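Local coordinates for Glyco_hydro_cc domain-containing protein (Blastomyces gilchristii, PDB 6UB0), which hydrolyses beta-1,3-glucan (curdlan) as an exo-acting glucanase of glycoside hydrolase family GH128, subgroup III, at residues G3-A8 with W196-A201; R103-S108 with K135-A140; E184-F189 with T221-A226. One frame throughout, in Å; residues are numbered along the deposited sequence.

Contact 1: G3-A8 with W196-A201; sequences GKRGLA and WLDSNA
K4 and R5 tie the start of the first barrel strand to the C-terminal turn of helix 183-199 through a lysine whose ammonium binds carbonyl oxygens and an arginine-aspartate salt bridge. In this TIM-barrel glycosidase the contact joins the N-terminal and C-terminal parts of the chain at the end of the barrel where strand 5-8 begins. The K4 side chain reaches across with CG anti to the carbonyl carbon (chi1 -50°) and all later torsions extended, which carries the ammonium to the helix end. There NZ donates to L197 O at 2.7 Å, lying in the plane of that carbonyl, and makes a weaker bond to D198 O at 2.9 Å. N200 O is also close, 2.8 Å from K4 NZ, and V203 O is a further hydrogen-bond partner. The positive charge therefore sits among backbone oxygens at the C-terminal end of a helix, where the helix dipole would be expected to favour it. N200 is the first residue to leave helical backbone angles, and the ammonium lies beside this exit, between the last helical carbonyls and V203 O of strand 203-208.

R5 takes the second grip. Its chain bends at chi3 (-55°), and NH2 meets D198 OD2 at 3.0 Å on the syn lone pair, with guanidinium and carboxylate nearly coplanar. The bond is rather bent, 138° at the hydrogen. R5 has further partners in Y227 O, I230 O and Y206 OH, while D198 OD1 is held by Y206 OH and S2 OG, so Y206 bridges the two charged groups. Around this pair, strand 23-27 flanks strand 5-8 through R5 and L7, strand 203-208 packs against K4 and L197, and helix 150-166 lies against W196, L197 and N200.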
ATOM      1  N   GLY A   3     -10.223  11.036  -3.466  1.00 35.84           N
ATOM      2  CA  GLY A   3     -10.748   9.792  -2.891  1.00 35.02           C
ATOM      3  C   GLY A   3      -9.717   8.675  -2.920  1.00 32.67           C
ATOM      4  O   GLY A   3     -10.133   7.500  -2.584  1.00 35.05           O
ATOM      5  N   LYS A   4      -8.455   8.998  -3.280  1.00 30.26           N
ATOM      6  CA  LYS A   4      -7.294   8.054  -3.364  1.00 29.09           C
ATOM      7  C   LYS A   4      -6.462   8.015  -2.062  1.00 26.62           C
ATOM      8  O   LYS A   4      -5.737   6.998  -1.872  1.00 24.96           O
ATOM      9  CB  LYS A   4      -6.288   8.381  -4.473  1.00 30.96           C
ATOM     10  CG  LYS A   4      -6.824   8.620  -5.873  1.00 33.12           C
ATOM     11  CD  LYS A   4      -5.676   8.891  -6.818  1.00 34.58           C
ATOM     12  CE  LYS A   4      -6.087   9.203  -8.247  1.00 37.10           C
ATOM     13  NZ  LYS A   4      -4.878   9.391  -9.103  1.00 39.33           N
ATOM     14  N   ARG A   5      -6.527   9.030  -1.208  1.00 24.01           N
ATOM     15  CA  ARG A   5      -5.585   9.176  -0.070  1.00 23.58           C
ATOM     16  C   ARG A   5      -5.941   8.273   1.122  1.00 22.90           C
ATOM     17  O   ARG A   5      -7.119   8.370   1.598  1.00 22.70           O
ATOM     18  CB  ARG A   5      -5.660  10.627   0.392  1.00 23.42           C
ATOM     19  CG  ARG A   5      -4.482  11.011   1.268  1.00 23.81           C
ATOM     20  CD  ARG A   5      -4.227  12.520   1.368  1.00 25.88           C
ATOM     21  NE  ARG A   5      -4.053  13.190   0.082  1.00 28.25           N
ATOM     22  CZ  ARG A   5      -3.991  14.528  -0.090  1.00 30.55           C
ATOM     23  NH1 ARG A   5      -4.067  15.325   0.959  1.00 29.45           N
ATOM     24  NH2 ARG A   5      -3.891  15.059  -1.295  1.00 31.31           N
ATOM     25  N   GLY A   6      -4.942   7.562   1.674  1.00 20.52           N
ATOM     26  CA  GLY A   6      -5.071   6.523   2.706  1.00 21.48           C
ATOM     27  C   GLY A   6      -4.424   6.880   4.040  1.00 20.26           C
ATOM     28  O   GLY A   6      -3.438   7.658   4.050  1.00 23.05           O
ATOM     29  N   LEU A   7      -4.861   6.183   5.087  1.00 20.09           N
ATOM     30  CA  LEU A   7      -4.309   6.301   6.463  1.00 19.98           C
ATOM     31  C   LEU A   7      -3.664   4.956   6.813  1.00 20.44           C
ATOM     32  O   LEU A   7      -4.381   4.029   7.189  1.00 20.00           O
ATOM     33  CB  LEU A   7      -5.450   6.692   7.398  1.00 21.58           C
ATOM     34  CG  LEU A   7      -5.992   8.120   7.187  1.00 22.03           C
ATOM     35  CD1 LEU A   7      -7.212   8.326   8.072  1.00 23.84           C
ATOM     36  CD2 LEU A   7      -4.931   9.172   7.468  1.00 23.19           C
ATOM     37  N   ALA A   8      -2.325   4.893   6.752  1.00 19.93           N
ATOM     38  CA  ALA A   8      -1.498   3.721   7.097  1.00 19.26           C
ATOM     39  C   ALA A   8      -1.114   3.825   8.598  1.00 20.52           C
ATOM     40  O   ALA A   8      -0.437   4.754   8.974  1.00 20.59           O
ATOM     41  CB  ALA A   8      -0.293   3.727   6.205  1.00 19.67           C
ATOM     42  N   TRP A 196       0.386  15.216  -8.005  1.00 39.31           N
ATOM     43  CA  TRP A 196       0.864  14.312  -9.084  1.00 39.57           C
ATOM     44  C   TRP A 196       0.198  12.935  -8.934  1.00 38.98           C
ATOM     45  O   TRP A 196      -0.371  12.363  -9.937  1.00 39.48           O
ATOM     46  CB  TRP A 196       2.398  14.227  -9.013  1.00 40.84           C
ATOM     47  CG  TRP A 196       2.987  13.456 -10.147  1.00 42.20           C
ATOM     48  CD1 TRP A 196       3.218  13.933 -11.400  1.00 44.64           C
ATOM     49  CD2 TRP A 196       3.353  12.065 -10.163  1.00 41.68           C
ATOM     50  NE1 TRP A 196       3.699  12.932 -12.201  1.00 45.69           N
ATOM     51  CE2 TRP A 196       3.809  11.781 -11.468  1.00 42.83           C
ATOM     52  CE3 TRP A 196       3.351  11.039  -9.212  1.00 38.33           C
ATOM     53  CZ2 TRP A 196       4.257  10.520 -11.841  1.00 42.71           C
ATOM     54  CZ3 TRP A 196       3.775   9.790  -9.589  1.00 38.58           C
ATOM     55  CH2 TRP A 196       4.232   9.538 -10.886  1.00 40.49           C
ATOM     56  N   LEU A 197       0.215  12.429  -7.699  1.00 35.85           N
ATOM     57  CA  LEU A 197      -0.447  11.136  -7.371  1.00 35.03           C
ATOM     58  C   LEU A 197      -1.942  11.303  -7.637  1.00 35.39           C
ATOM     59  O   LEU A 197      -2.544  10.383  -8.218  1.00 35.51           O
ATOM     60  CB  LEU A 197      -0.114  10.730  -5.924  1.00 32.65           C
ATOM     61  CG  LEU A 197       1.351  10.364  -5.687  1.00 33.28           C
ATOM     62  CD1 LEU A 197       1.741  10.445  -4.218  1.00 33.18           C
ATOM     63  CD2 LEU A 197       1.639   8.966  -6.230  1.00 32.00           C
ATOM     64  N   ASP A 198      -2.535  12.429  -7.233  1.00 36.27           N
ATOM     65  CA  ASP A 198      -4.018  12.611  -7.292  1.00 37.70           C
ATOM     66  C   ASP A 198      -4.522  12.637  -8.764  1.00 41.96           C
ATOM     67  O   ASP A 198      -5.641  12.137  -9.048  1.00 41.89           O
ATOM     68  CB  ASP A 198      -4.391  13.879  -6.522  1.00 38.16           C
ATOM     69  CG  ASP A 198      -4.493  13.607  -5.034  1.00 38.74           C
ATOM     70  OD1 ASP A 198      -4.633  12.394  -4.673  1.00 35.84           O
ATOM     71  OD2 ASP A 198      -4.405  14.575  -4.251  1.00 37.91           O
ATOM     72  N   SER A 199      -3.732  13.151  -9.696  1.00 43.52           N
ATOM     73  CA  SER A 199      -4.135  13.248 -11.127  1.00 47.67           C
ATOM     74  C   SER A 199      -3.556  12.081 -11.937  1.00 48.34           C
ATOM     75  O   SER A 199      -4.119  11.805 -13.034  1.00 52.57           O
ATOM     76  CB  SER A 199      -3.746  14.574 -11.686  1.00 50.62           C
ATOM     77  OG  SER A 199      -2.420  14.857 -11.287  1.00 54.08           O
ATOM     78  N   ASN A 200      -2.523  11.391 -11.420  1.00 44.72           N
ATOM     79  CA  ASN A 200      -1.913  10.233 -12.128  1.00 44.37           C
ATOM     80  C   ASN A 200      -2.919   9.082 -12.020  1.00 42.61           C
ATOM     81  O   ASN A 200      -3.018   8.459 -10.965  1.00 43.51           O
ATOM     82  CB  ASN A 200      -0.483   9.929 -11.662  1.00 43.22           C
ATOM     83  CG  ASN A 200       0.099   8.730 -12.384  1.00 43.06           C
ATOM     84  OD1 ASN A 200      -0.645   7.980 -13.008  1.00 42.40           O
ATOM     85  ND2 ASN A 200       1.408   8.522 -12.312  1.00 44.08           N
ATOM     86  N   ALA A 201      -3.694   8.878 -13.080  1.00 43.64           N
ATOM     87  CA  ALA A 201      -4.714   7.815 -13.242  1.00 42.62           C
ATOM     88  C   ALA A 201      -4.101   6.405 -13.183  1.00 41.38           C
ATOM     89  O   ALA A 201      -4.870   5.426 -13.131  1.00 39.81           O
ATOM     90  CB  ALA A 201      -5.402   8.032 -14.557  1.00 46.83           C
TER

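Contact 2: R103-S108 with K135-A140; sequences RARLGS and KIDFLA
The beta-alpha-beta unit of strand 105-111, helix 119-130 and strand 138-146 sets L106, G107 and S108 against D137, F138 and A140 at the N-terminal ends of its two neighbouring parallel strands. L106 O receives two backbone donors, D137 N at 2.8 Å and F138 N at 3.2 Å, and S108 N continues the ladder to F138 O at 2.8 Å. The D137 side chain adds a bond before the regular pairing: OD2 accepts from L106 N at 2.9 Å through its anti lone pair. This carboxylate thus holds the backbone of strand 105-111 from the NH side while its own backbone N is bound to the carbonyl of the same leucine.

Further along, S108 OG occupies the crowded position between the backbone N and carbonyl carbon (chi1 84°), which turns it across to accept from A140 N at 3.0 Å in a nearly straight bond (167°). At this step of the ladder the bond from A140 N thus goes to the serine hydroxyl. G107 lies opposite F138, and its CA sits over the face of the phenyl ring, offset toward the rim; the absence of a side chain leaves room for the ring over G107 of the neighbouring strand, and the ring also stacks with W173. The R105 guanidinium lies with one face over D137 CB, and its NH1 forms a salt bridge with E204.

L106 CB and CD1 lie against K135 O, beside Y93 of helix 86-96. The closely paired parallel strands, linked by a helix on the outside, are the repeating element of a TIM barrel.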
ATOM      1  N   ARG A 103     -15.249 -11.579  -4.693  1.00 46.66           N
ATOM      2  CA  ARG A 103     -15.829 -10.758  -3.603  1.00 44.84           C
ATOM      3  C   ARG A 103     -14.951  -9.542  -3.273  1.00 40.61           C
ATOM      4  O   ARG A 103     -15.393  -8.660  -2.562  1.00 39.12           O
ATOM      5  CB  ARG A 103     -16.139 -11.689  -2.429  1.00 47.23           C
ATOM      6  CG  ARG A 103     -17.396 -12.512  -2.692  1.00 50.89           C
ATOM      7  CD  ARG A 103     -17.666 -13.718  -1.790  1.00 55.06           C
ATOM      8  NE  ARG A 103     -16.514 -14.539  -1.401  1.00 57.38           N
ATOM      9  CZ  ARG A 103     -16.227 -14.897  -0.151  1.00 58.92           C
ATOM     10  NH1 ARG A 103     -16.987 -14.478   0.851  1.00 57.53           N
ATOM     11  NH2 ARG A 103     -15.129 -15.609   0.095  1.00 58.91           N
ATOM     12  N   ALA A 104     -13.763  -9.429  -3.841  1.00 39.70           N
ATOM     13  CA  ALA A 104     -12.867  -8.326  -3.465  1.00 37.21           C
ATOM     14  C   ALA A 104     -11.821  -8.133  -4.554  1.00 36.48           C
ATOM     15  O   ALA A 104     -11.495  -9.128  -5.300  1.00 35.56           O
ATOM     16  CB  ALA A 104     -12.260  -8.654  -2.122  1.00 35.85           C
ATOM     17  N   ARG A 105     -11.362  -6.890  -4.658  1.00 34.92           N
ATOM     18  CA  ARG A 105     -10.236  -6.541  -5.534  1.00 35.16           C
ATOM     19  C   ARG A 105      -8.966  -6.923  -4.757  1.00 33.38           C
ATOM     20  O   ARG A 105      -8.965  -6.812  -3.503  1.00 31.58           O
ATOM     21  CB  ARG A 105     -10.392  -5.091  -5.970  1.00 35.18           C
ATOM     22  CG  ARG A 105     -11.764  -4.808  -6.552  1.00 38.79           C
ATOM     23  CD  ARG A 105     -11.859  -3.379  -6.998  1.00 39.05           C
ATOM     24  NE  ARG A 105     -10.918  -3.130  -8.068  1.00 41.28           N
ATOM     25  CZ  ARG A 105      -9.848  -2.356  -7.952  1.00 42.49           C
ATOM     26  NH1 ARG A 105      -9.584  -1.771  -6.797  1.00 41.49           N
ATOM     27  NH2 ARG A 105      -9.018  -2.212  -8.972  1.00 44.37           N
ATOM     28  N   LEU A 106      -8.056  -7.594  -5.457  1.00 33.50           N
ATOM     29  CA  LEU A 106      -6.841  -8.206  -4.889  1.00 32.51           C
ATOM     30  C   LEU A 106      -5.644  -7.353  -5.311  1.00 30.94           C
ATOM     31  O   LEU A 106      -5.481  -7.030  -6.546  1.00 29.66           O
ATOM     32  CB  LEU A 106      -6.742  -9.645  -5.390  1.00 33.30           C
ATOM     33  CG  LEU A 106      -7.961 -10.512  -5.087  1.00 33.18           C
ATOM     34  CD1 LEU A 106      -7.778 -11.954  -5.585  1.00 32.81           C
ATOM     35  CD2 LEU A 106      -8.286 -10.481  -3.599  1.00 33.55           C
ATOM     36  N   GLY A 107      -4.841  -6.964  -4.315  1.00 29.73           N
ATOM     37  CA  GLY A 107      -3.628  -6.168  -4.511  1.00 26.89           C
ATOM     38  C   GLY A 107      -2.406  -7.045  -4.443  1.00 26.12           C
ATOM     39  O   GLY A 107      -2.352  -7.926  -3.614  1.00 24.85           O
ATOM     40  N   SER A 108      -1.477  -6.861  -5.353  1.00 27.82           N
ATOM     41  CA  SER A 108      -0.251  -7.685  -5.377  1.00 27.08           C
ATOM     42  C   SER A 108       0.520  -7.582  -4.055  1.00 26.66           C
ATOM     43  O   SER A 108       0.316  -6.678  -3.238  1.00 25.87           O
ATOM     44  CB  SER A 108       0.632  -7.238  -6.484  1.00 28.97           C
ATOM     45  OG  SER A 108       1.391  -6.156  -6.024  1.00 27.90           O
ATOM     46  N   LYS A 135      -4.828 -13.767  -9.716  1.00 38.15           N
ATOM     47  CA  LYS A 135      -5.978 -12.830  -9.906  1.00 38.55           C
ATOM     48  C   LYS A 135      -5.676 -11.512  -9.178  1.00 36.27           C
ATOM     49  O   LYS A 135      -5.874 -11.446  -7.963  1.00 33.34           O
ATOM     50  CB  LYS A 135      -7.280 -13.466  -9.413  1.00 40.39           C
ATOM     51  CG  LYS A 135      -7.800 -14.573 -10.332  1.00 44.07           C
ATOM     52  CD  LYS A 135      -9.045 -15.273  -9.848  1.00 46.04           C
ATOM     53  CE  LYS A 135      -9.486 -16.396 -10.751  1.00 49.54           C
ATOM     54  NZ  LYS A 135      -9.628 -17.630  -9.958  1.00 51.25           N
ATOM     55  N   ILE A 136      -5.176 -10.531  -9.929  1.00 38.30           N
ATOM     56  CA  ILE A 136      -4.572  -9.273  -9.398  1.00 38.04           C
ATOM     57  C   ILE A 136      -5.284  -8.099 -10.061  1.00 37.53           C
ATOM     58  O   ILE A 136      -5.153  -7.945 -11.290  1.00 40.91           O
ATOM     59  CB  ILE A 136      -3.049  -9.191  -9.632  1.00 37.77           C
ATOM     60  CG1 ILE A 136      -2.297 -10.384  -9.036  1.00 38.79           C
ATOM     61  CG2 ILE A 136      -2.505  -7.878  -9.083  1.00 37.90           C
ATOM     62  CD1 ILE A 136      -0.925 -10.622  -9.635  1.00 39.52           C
ATOM     63  N   ASP A 137      -5.953  -7.290  -9.249  1.00 37.79           N
ATOM     64  CA  ASP A 137      -6.695  -6.069  -9.659  1.00 37.58           C
ATOM     65  C   ASP A 137      -5.758  -4.880  -9.607  1.00 35.28           C
ATOM     66  O   ASP A 137      -6.029  -3.935 -10.314  1.00 37.82           O
ATOM     67  CB  ASP A 137      -7.927  -5.791  -8.787  1.00 37.64           C
ATOM     68  CG  ASP A 137      -8.982  -6.856  -8.972  1.00 38.46           C
ATOM     69  OD1 ASP A 137      -9.631  -6.804 -10.000  1.00 42.17           O
ATOM     70  OD2 ASP A 137      -9.068  -7.783  -8.134  1.00 35.92           O
ATOM     71  N   PHE A 138      -4.709  -4.905  -8.767  1.00 33.72           N
ATOM     72  CA  PHE A 138      -3.804  -3.724  -8.628  1.00 33.04           C
ATOM     73  C   PHE A 138      -2.471  -4.156  -8.019  1.00 30.22           C
ATOM     74  O   PHE A 138      -2.465  -5.128  -7.284  1.00 29.52           O
ATOM     75  CB  PHE A 138      -4.521  -2.628  -7.829  1.00 31.99           C
ATOM     76  CG  PHE A 138      -4.803  -2.975  -6.390  1.00 29.95           C
ATOM     77  CD1 PHE A 138      -3.873  -2.702  -5.396  1.00 28.43           C
ATOM     78  CD2 PHE A 138      -6.010  -3.543  -6.019  1.00 30.63           C
ATOM     79  CE1 PHE A 138      -4.136  -3.022  -4.075  1.00 29.17           C
ATOM     80  CE2 PHE A 138      -6.274  -3.885  -4.698  1.00 29.93           C
ATOM     81  CZ  PHE A 138      -5.343  -3.609  -3.720  1.00 30.60           C
ATOM     82  N   LEU A 139      -1.374  -3.551  -8.458  1.00 32.14           N
ATOM     83  CA  LEU A 139      -0.028  -3.707  -7.843  1.00 28.51           C
ATOM     84  C   LEU A 139       0.037  -2.811  -6.612  1.00 27.18           C
ATOM     85  O   LEU A 139      -0.434  -1.713  -6.678  1.00 27.82           O
ATOM     86  CB  LEU A 139       1.094  -3.284  -8.799  1.00 29.47           C
ATOM     87  CG  LEU A 139       1.172  -3.999 -10.150  1.00 31.10           C
ATOM     88  CD1 LEU A 139       2.503  -3.700 -10.839  1.00 33.13           C
ATOM     89  CD2 LEU A 139       1.027  -5.507  -9.979  1.00 32.33           C
ATOM     90  N   ALA A 140       0.706  -3.288  -5.568  1.00 24.43           N
ATOM     91  CA  ALA A 140       1.059  -2.476  -4.394  1.00 22.44           C
ATOM     92  C   ALA A 140       2.568  -2.244  -4.502  1.00 22.21           C
ATOM     93  O   ALA A 140       3.320  -3.212  -4.750  1.00 22.10           O
ATOM     94  CB  ALA A 140       0.672  -3.182  -3.118  1.00 21.48           C
TER

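Contact 3: E184-F189 with T221-A226; sequences EAQVNF and TSVGKA
Helices 184-189 and 222-226 run almost parallel, the axes of these short segments 7° apart and 9.1 Å from each other at closest approach, with the nearest CA atoms those of V187 and V223 (5.5 Å). No hydrogen bond crosses between them, and the contact rests on van der Waals packing of V187 and Q186 against S222, V223 and A226. V187 reaches across with both methyls: CG1, anti to its backbone N (chi1 173°), meets A226 CB at 4.1 Å, while CG2 lies 3.8 Å from S222 OG and also close to S222 O. The two branches thus touch residues one turn apart on the partner helix, S222 and A226.

V223 turns its methyls toward Q186 instead. The two side chains cross at about a right angle, with V223 CG2 3.6 Å from Q186 OE1 and V223 CG1 3.9 Å from Q186 CB. The amide nitrogen of that glutamine is bound to G181 O, which fixes the turn of the amide that leaves its oxygen beside the valine methyls. V223 also touches L190, one turn further along helix 183-199.

This pairing brings helix 222-229, the last of the chain, alongside helix 183-199, one of the outer helices of the TIM barrel. The start of helix 222-229 is fixed by T221 at the N-cap: its OG1 accepts from G224 N at 3.2 Å in a nearly straight bond, 173° at the hydrogen, and weakly from V223 N. The same OG1 is hydrogen-bonded to L214 O. Beside this capped end, S222 OG is hydrogen-bonded to E183 OE1, a polar link to the first turn of helix 183-199 next to the V187 methyl.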
ATOM      1  N   GLU A 184      10.255  20.489   7.340  1.00 53.38           N
ATOM      2  CA  GLU A 184      10.021  21.344   6.141  1.00 54.11           C
ATOM      3  C   GLU A 184      10.280  20.532   4.862  1.00 52.23           C
ATOM      4  O   GLU A 184       9.482  20.681   3.885  1.00 51.73           O
ATOM      5  CB  GLU A 184      10.862  22.622   6.179  1.00 57.40           C
ATOM      6  CG  GLU A 184      10.437  23.616   5.110  1.00 58.62           C
ATOM      7  CD  GLU A 184       9.274  24.519   5.486  1.00 60.72           C
ATOM      8  OE1 GLU A 184       8.133  24.036   5.601  1.00 55.02           O
ATOM      9  OE2 GLU A 184       9.531  25.736   5.664  1.00 69.50           O
ATOM     10  N   ALA A 185      11.342  19.699   4.891  1.00 50.57           N
ATOM     11  CA  ALA A 185      11.843  18.830   3.793  1.00 49.60           C
ATOM     12  C   ALA A 185      10.760  17.733   3.345  1.00 46.43           C
ATOM     13  O   ALA A 185      10.422  17.718   2.194  1.00 45.54           O
ATOM     14  CB  ALA A 185      13.099  18.106   4.279  1.00 50.47           C
ATOM     15  N   GLN A 186      10.077  17.331   4.482  1.00 43.62           N
ATOM     16  CA  GLN A 186       8.928  16.383   4.339  1.00 43.32           C
ATOM     17  C   GLN A 186       7.699  17.113   3.765  1.00 41.45           C
ATOM     18  O   GLN A 186       7.088  16.620   2.781  1.00 41.37           O
ATOM     19  CB  GLN A 186       8.658  15.715   5.679  1.00 42.43           C
ATOM     20  CG  GLN A 186       9.841  14.935   6.196  1.00 42.94           C
ATOM     21  CD  GLN A 186       9.575  14.222   7.495  1.00 43.95           C
ATOM     22  OE1 GLN A 186       8.449  13.871   7.813  1.00 40.87           O
ATOM     23  NE2 GLN A 186      10.627  14.013   8.269  1.00 44.37           N
ATOM     24  N   VAL A 187       7.360  18.292   4.285  1.00 43.35           N
ATOM     25  CA  VAL A 187       6.189  19.038   3.745  1.00 44.14           C
ATOM     26  C   VAL A 187       6.345  19.178   2.196  1.00 44.27           C
ATOM     27  O   VAL A 187       5.377  18.946   1.411  1.00 45.13           O
ATOM     28  CB  VAL A 187       5.952  20.361   4.507  1.00 45.76           C
ATOM     29  CG1 VAL A 187       4.869  21.209   3.861  1.00 46.92           C
ATOM     30  CG2 VAL A 187       5.616  20.115   5.973  1.00 45.39           C
ATOM     31  N   ASN A 188       7.478  19.922   1.807  1.00 48.79           N
ATOM     32  CA  ASN A 188       7.675  20.372   0.395  1.00 49.29           C
ATOM     33  C   ASN A 188       7.493  19.191  -0.561  1.00 47.55           C
ATOM     34  O   ASN A 188       6.864  19.348  -1.647  1.00 47.81           O
ATOM     35  CB  ASN A 188       9.041  21.044   0.220  1.00 55.47           C
ATOM     36  CG  ASN A 188       9.021  22.505   0.613  1.00 60.01           C
ATOM     37  OD1 ASN A 188       8.255  22.914   1.498  1.00 62.68           O
ATOM     38  ND2 ASN A 188       9.847  23.304  -0.050  1.00 62.48           N
ATOM     39  N   PHE A 189       7.975  18.028  -0.132  1.00 44.50           N
ATOM     40  CA  PHE A 189       7.896  16.759  -0.895  1.00 41.61           C
ATOM     41  C   PHE A 189       6.404  16.465  -1.141  1.00 40.52           C
ATOM     42  O   PHE A 189       5.966  16.267  -2.316  1.00 39.53           O
ATOM     43  CB  PHE A 189       8.693  15.715  -0.114  1.00 40.60           C
ATOM     44  CG  PHE A 189       8.588  14.314  -0.644  1.00 40.12           C
ATOM     45  CD1 PHE A 189       7.618  13.460  -0.137  1.00 39.38           C
ATOM     46  CD2 PHE A 189       9.448  13.834  -1.620  1.00 41.09           C
ATOM     47  CE1 PHE A 189       7.483  12.177  -0.635  1.00 38.74           C
ATOM     48  CE2 PHE A 189       9.335  12.527  -2.084  1.00 41.01           C
ATOM     49  CZ  PHE A 189       8.356  11.702  -1.580  1.00 39.17           C
ATOM     50  N   THR A 221       1.646  16.536  13.840  1.00 39.31           N
ATOM     51  CA  THR A 221       2.862  17.317  13.504  1.00 39.89           C
ATOM     52  C   THR A 221       2.541  18.225  12.313  1.00 38.33           C
ATOM     53  O   THR A 221       1.431  18.151  11.796  1.00 36.00           O
ATOM     54  CB  THR A 221       4.025  16.362  13.194  1.00 39.56           C
ATOM     55  OG1 THR A 221       3.847  15.922  11.843  1.00 37.26           O
ATOM     56  CG2 THR A 221       4.085  15.190  14.152  1.00 39.59           C
ATOM     57  N   SER A 222       3.507  19.022  11.833  1.00 40.62           N
ATOM     58  CA  SER A 222       3.294  19.927  10.664  1.00 40.14           C
ATOM     59  C   SER A 222       3.235  19.111   9.370  1.00 38.66           C
ATOM     60  O   SER A 222       2.587  19.552   8.370  1.00 37.19           O
ATOM     61  CB  SER A 222       4.342  20.993  10.569  1.00 42.70           C
ATOM     62  OG  SER A 222       5.383  20.578   9.707  1.00 43.58           O
ATOM     63  N   VAL A 223       3.901  17.958   9.383  1.00 38.72           N
ATOM     64  CA  VAL A 223       3.819  17.002   8.245  1.00 37.61           C
ATOM     65  C   VAL A 223       2.395  16.430   8.175  1.00 34.50           C
ATOM     66  O   VAL A 223       1.861  16.330   7.060  1.00 34.84           O
ATOM     67  CB  VAL A 223       4.904  15.925   8.368  1.00 37.41           C
ATOM     68  CG1 VAL A 223       5.022  15.113   7.079  1.00 35.81           C
ATOM     69  CG2 VAL A 223       6.244  16.541   8.747  1.00 38.79           C
ATOM     70  N   GLY A 224       1.831  16.059   9.325  1.00 35.67           N
ATOM     71  CA  GLY A 224       0.427  15.628   9.500  1.00 34.65           C
ATOM     72  C   GLY A 224      -0.577  16.570   8.851  1.00 33.66           C
ATOM     73  O   GLY A 224      -1.461  16.104   8.079  1.00 29.94           O
ATOM     74  N   LYS A 225      -0.504  17.850   9.189  1.00 35.50           N
ATOM     75  CA  LYS A 225      -1.397  18.901   8.631  1.00 34.99           C
ATOM     76  C   LYS A 225      -1.314  18.961   7.111  1.00 32.22           C
ATOM     77  O   LYS A 225      -2.357  19.110   6.470  1.00 30.46           O
ATOM     78  CB  LYS A 225      -0.989  20.289   9.116  1.00 39.45           C
ATOM     79  CG  LYS A 225      -1.412  20.655  10.525  1.00 42.77           C
ATOM     80  CD  LYS A 225      -0.696  21.914  11.005  1.00 45.79           C
ATOM     81  CE  LYS A 225      -1.276  22.494  12.278  1.00 48.41           C
ATOM     82  NZ  LYS A 225      -1.028  23.956  12.380  1.00 50.53           N
ATOM     83  N   ALA A 226      -0.111  18.916   6.551  1.00 33.01           N
ATOM     84  CA  ALA A 226       0.108  18.958   5.091  1.00 32.86           C
ATOM     85  C   ALA A 226      -0.604  17.766   4.430  1.00 32.73           C
ATOM     86  O   ALA A 226      -1.240  17.932   3.352  1.00 35.70           O
ATOM     87  CB  ALA A 226       1.582  18.931   4.794  1.00 34.08           C
TER

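Contacts 1 and 3 share helix 183-199, with centres 16 Å apart and nearest atoms about 5 Å apart. Along the chain their segments alternate; the helix packs against the last helix near its start and is bonded to the first strand near its end. Contact 2 is nested inside the long loop closed by contact 1, their centres 17 Å apart; the centres of contacts 2 and 3 lie about 30 Å apart, across the centre of the chain. A8, at the end of strand 5-8 in contact 1, touches W29 of the glycan pocket, whereas the side chains of A140 in contact 2 and Q186 in contact 3 are about 11 Å and 13 Å from the bound GLC.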